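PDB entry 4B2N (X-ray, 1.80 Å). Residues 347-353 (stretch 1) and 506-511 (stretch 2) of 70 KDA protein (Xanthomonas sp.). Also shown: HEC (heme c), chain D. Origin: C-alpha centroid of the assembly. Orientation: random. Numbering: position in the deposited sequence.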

# COMPACT_ATOMS: atom_id res chain seq x y z
N SER A 347 14.94 -5.91 -1.00
CA SER A 347 15.09 -6.30 0.41
C SER A 347 14.97 -5.06 1.30
O SER A 347 15.43 -3.98 0.97
N PRO A 348 14.48 -5.25 2.53
CA PRO A 348 14.44 -4.16 3.49
C PRO A 348 15.80 -3.64 3.92
O PRO A 348 16.79 -4.41 3.95
N ALA A 349 15.86 -2.35 4.28
CA ALA A 349 17.04 -1.80 4.99
C ALA A 349 17.33 -2.60 6.26
O ALA A 349 16.39 -3.12 6.94
N THR A 350 18.63 -2.70 6.58
CA THR A 350 19.04 -3.42 7.78
C THR A 350 19.16 -2.42 8.91
O THR A 350 19.43 -1.24 8.72
N TYR A 351 18.95 -2.88 10.12
CA TYR A 351 18.79 -2.00 11.27
C TYR A 351 20.11 -1.31 11.52
O TYR A 351 21.12 -2.01 11.52
N PRO A 352 20.12 0.05 11.65
CA PRO A 352 21.40 0.75 11.67
C PRO A 352 22.02 0.90 13.09
O PRO A 352 23.15 1.37 13.22
N LYS A 353 21.32 0.47 14.14
CA LYS A 353 21.91 0.60 15.49
C LYS A 353 22.35 -0.71 16.13
O LYS A 353 22.36 -1.78 15.50
N LEU A 506 7.58 -9.43 9.01
CA LEU A 506 8.27 -8.55 9.96
C LEU A 506 9.70 -8.21 9.57
O LEU A 506 10.32 -7.40 10.23
N TYR A 507 10.19 -8.75 8.44
CA TYR A 507 11.41 -8.27 7.85
C TYR A 507 11.24 -6.78 7.63
O TYR A 507 10.34 -6.36 6.94
N GLY A 508 12.12 -5.96 8.17
CA GLY A 508 12.05 -4.51 7.77
C GLY A 508 11.13 -3.77 8.72
O GLY A 508 11.14 -2.54 8.78
N ALA A 509 10.34 -4.49 9.52
CA ALA A 509 9.29 -3.84 10.31
C ALA A 509 9.89 -2.90 11.35
O ALA A 509 9.23 -2.00 11.82
N TRP A 510 11.14 -3.13 11.72
CA TRP A 510 11.84 -2.18 12.59
C TRP A 510 11.71 -0.73 12.14
O TRP A 510 11.67 0.23 12.97
N ALA A 511 11.62 -0.54 10.82
CA ALA A 511 11.71 0.75 10.18
C ALA A 511 10.36 1.38 9.81
O ALA A 511 10.29 2.58 9.39

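A single large aromatic side chain can organise the contact between two segments that are distant in sequence and lack regular pairing, and residues 347-353 and 506-511 of this 70 kDa protein illustrate the principle. At the centre lies Trp510, whose CA-to-CB bond points toward the opposing stretch and whose indole is set by a p rotamer (chi1 79°, chi2 -103°); stretch 1 covers 117 Å² of the residue, more than the other stretch covers of any other residue in the contact. One face of the indole is occupied by Tyr351 and Pro352. The CA of Tyr351 sits 3.9 Å from the centroid of the Trp510 six-membered ring, 26° off the ring normal, in a CH-pi arrangement. Tyr351 leaves the backbone sideways with a t rotamer (chi1 -178°, chi2 78°), which turns the edge of its ring toward the same indole: the planes meet at 85°, the centroids are 5.3 Å apart, and Tyr351 CD1 approaches Trp510 CE3 to 3.6 Å. Pro352 continues the cover, its CD lying 3.4 Å from Trp510 CH2, while the CB of Ala349 packs 3.9 Å from Trp510 CZ2.

A second apolar patch forms where the CA atoms come closest, those of Pro348 and Gly508 lying 4.9 Å apart. Pro348 points toward stretch 2 and places its CB 3.5 Å from Gly508 CA; its CG, in an exo pucker, lies 4.0 Å from Tyr507 CB. Tyr507 takes the m rotamer (chi1 -69°), and the end of its side chain leads away, so its share of this patch is made near the backbone. Gly508 belongs to a type II turn from Leu506 to Ala509, closed by the bond from Ala509 N to Leu506 O at 3.0 Å. A side chain at Gly508 would point toward stretch 1, and an ideal CB would clash with Pro348 CB at 2.8 Å; the backbone angles of 90/-14 by themselves also call for glycine.

Farther out, the CA-to-CB bonds of Thr350 and Ala509 point away, and Lys353 is out of reach. Leu506 (m, t) contributes nothing to the contact between the stretches but meets the heme c, its CD1 lying 3.6 Å from HEC CHB.

The polar edge rests on one hydrogen bond. Trp510 NE1 donates to Ala349 O at 2.9 Å with an N-H...O angle of 153°, and the carbonyl oxygen lies near the indole plane. The tryptophan thus satisfies its polar atom at the ring edge, while one face carries Tyr351 CA and Pro352 CD.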

# COMPACT_ATOMS: atom_id res chain seq x y z
CB SER A 347 16.45 -7.02 0.66
OG SER A 347 16.58 -8.08 -0.32
CB PRO A 348 13.77 -4.81 4.74
CG PRO A 348 13.13 -6.01 4.24
CD PRO A 348 13.98 -6.53 3.09
CB ALA A 349 16.77 -0.34 5.40
CB THR A 350 20.39 -4.17 7.61
OG1 THR A 350 21.40 -3.21 7.24
CG2 THR A 350 20.28 -5.26 6.56
CB TYR A 351 18.47 -2.87 12.43
CG TYR A 351 18.24 -2.11 13.69
CD1 TYR A 351 17.01 -1.47 13.90
CD2 TYR A 351 19.21 -2.08 14.70
CE1 TYR A 351 16.77 -0.74 15.06
CE2 TYR A 351 18.96 -1.40 15.90
CZ TYR A 351 17.74 -0.75 16.07
OH TYR A 351 17.49 -0.08 17.24
CB PRO A 352 21.05 2.13 11.05
CG PRO A 352 19.63 2.34 11.52
CD PRO A 352 19.00 0.99 11.77
CB LYS A 353 20.97 1.41 16.40
CG LYS A 353 20.93 2.80 15.79
CD LYS A 353 20.34 3.89 16.63
CE LYS A 353 20.12 5.05 15.65
NZ LYS A 353 21.08 6.17 15.82
CB LEU A 506 8.20 -9.04 11.42
CG LEU A 506 6.79 -9.41 11.89
CD1 LEU A 506 6.82 -9.86 13.34
CD2 LEU A 506 5.89 -8.19 11.84
CB TYR A 507 11.62 -8.92 6.47
CG TYR A 507 11.95 -10.42 6.52
CD1 TYR A 507 12.93 -10.94 7.40
CD2 TYR A 507 11.33 -11.27 5.63
CE1 TYR A 507 13.25 -12.30 7.40
CE2 TYR A 507 11.61 -12.64 5.61
CZ TYR A 507 12.62 -13.15 6.47
OH TYR A 507 12.93 -14.50 6.41
CB ALA A 509 8.44 -4.89 11.02
CB TRP A 510 13.32 -2.65 12.70
CG TRP A 510 14.23 -2.31 11.50
CD1 TRP A 510 14.67 -3.18 10.48
CD2 TRP A 510 14.77 -1.01 11.12
NE1 TRP A 510 15.47 -2.54 9.58
CE2 TRP A 510 15.56 -1.23 9.89
CE3 TRP A 510 14.76 0.26 11.70
CZ2 TRP A 510 16.25 -0.24 9.27
CZ3 TRP A 510 15.44 1.28 11.01
CH2 TRP A 510 16.18 1.02 9.85
CB ALA A 511 12.51 0.59 8.88
FE HEC D . 1.06 -9.74 14.70
CHA HEC D . 0.27 -6.97 12.80
CHB HEC D . 4.27 -8.39 15.48
CHC HEC D . 1.68 -12.21 16.98
CHD HEC D . -1.42 -11.52 13.17
NA HEC D . 2.09 -8.09 14.14
C1A HEC D . 1.55 -6.97 13.47
C2A HEC D . 2.50 -5.86 13.42
C3A HEC D . 3.68 -6.29 14.19
C4A HEC D . 3.36 -7.62 14.67
CMA HEC D . 4.95 -5.48 14.40
CAA HEC D . 2.39 -4.56 12.62
CBA HEC D . 2.87 -5.03 11.20
CGA HEC D . 2.60 -3.93 10.15
O1A HEC D . 1.94 -2.93 10.53
O2A HEC D . 3.05 -3.96 8.95
NB HEC D . 2.72 -10.18 16.01
C1B HEC D . 3.90 -9.60 16.21
C2B HEC D . 4.78 -10.22 17.20
C3B HEC D . 3.97 -11.36 17.66
C4B HEC D . 2.76 -11.24 16.87
CMB HEC D . 6.17 -9.77 17.60
CAB HEC D . 4.30 -12.39 18.73
CBB HEC D . 4.36 -11.86 20.02
NC HEC D . 0.40 -11.55 14.93
C1C HEC D . 0.62 -12.42 16.03
C2C HEC D . -0.27 -13.58 16.09
C3C HEC D . -1.16 -13.38 14.98
C4C HEC D . -0.79 -12.08 14.35
CMC HEC D . -0.26 -14.72 17.10
CAC HEC D . -2.29 -14.31 14.62
CBC HEC D . -3.24 -14.72 15.47
ND HEC D . -0.22 -9.36 13.24
C1D HEC D . -1.21 -10.12 12.77
C2D HEC D . -2.09 -9.56 11.76
C3D HEC D . -1.61 -8.20 11.65
C4D HEC D . -0.51 -8.18 12.60
CMD HEC D . -3.25 -10.21 11.04
CAD HEC D . -2.15 -7.11 10.75
CBD HEC D . -3.10 -6.29 11.64
CGD HEC D . -3.70 -5.12 10.91
O1D HEC D . -4.93 -4.94 10.86
O2D HEC D . -2.90 -4.40 10.35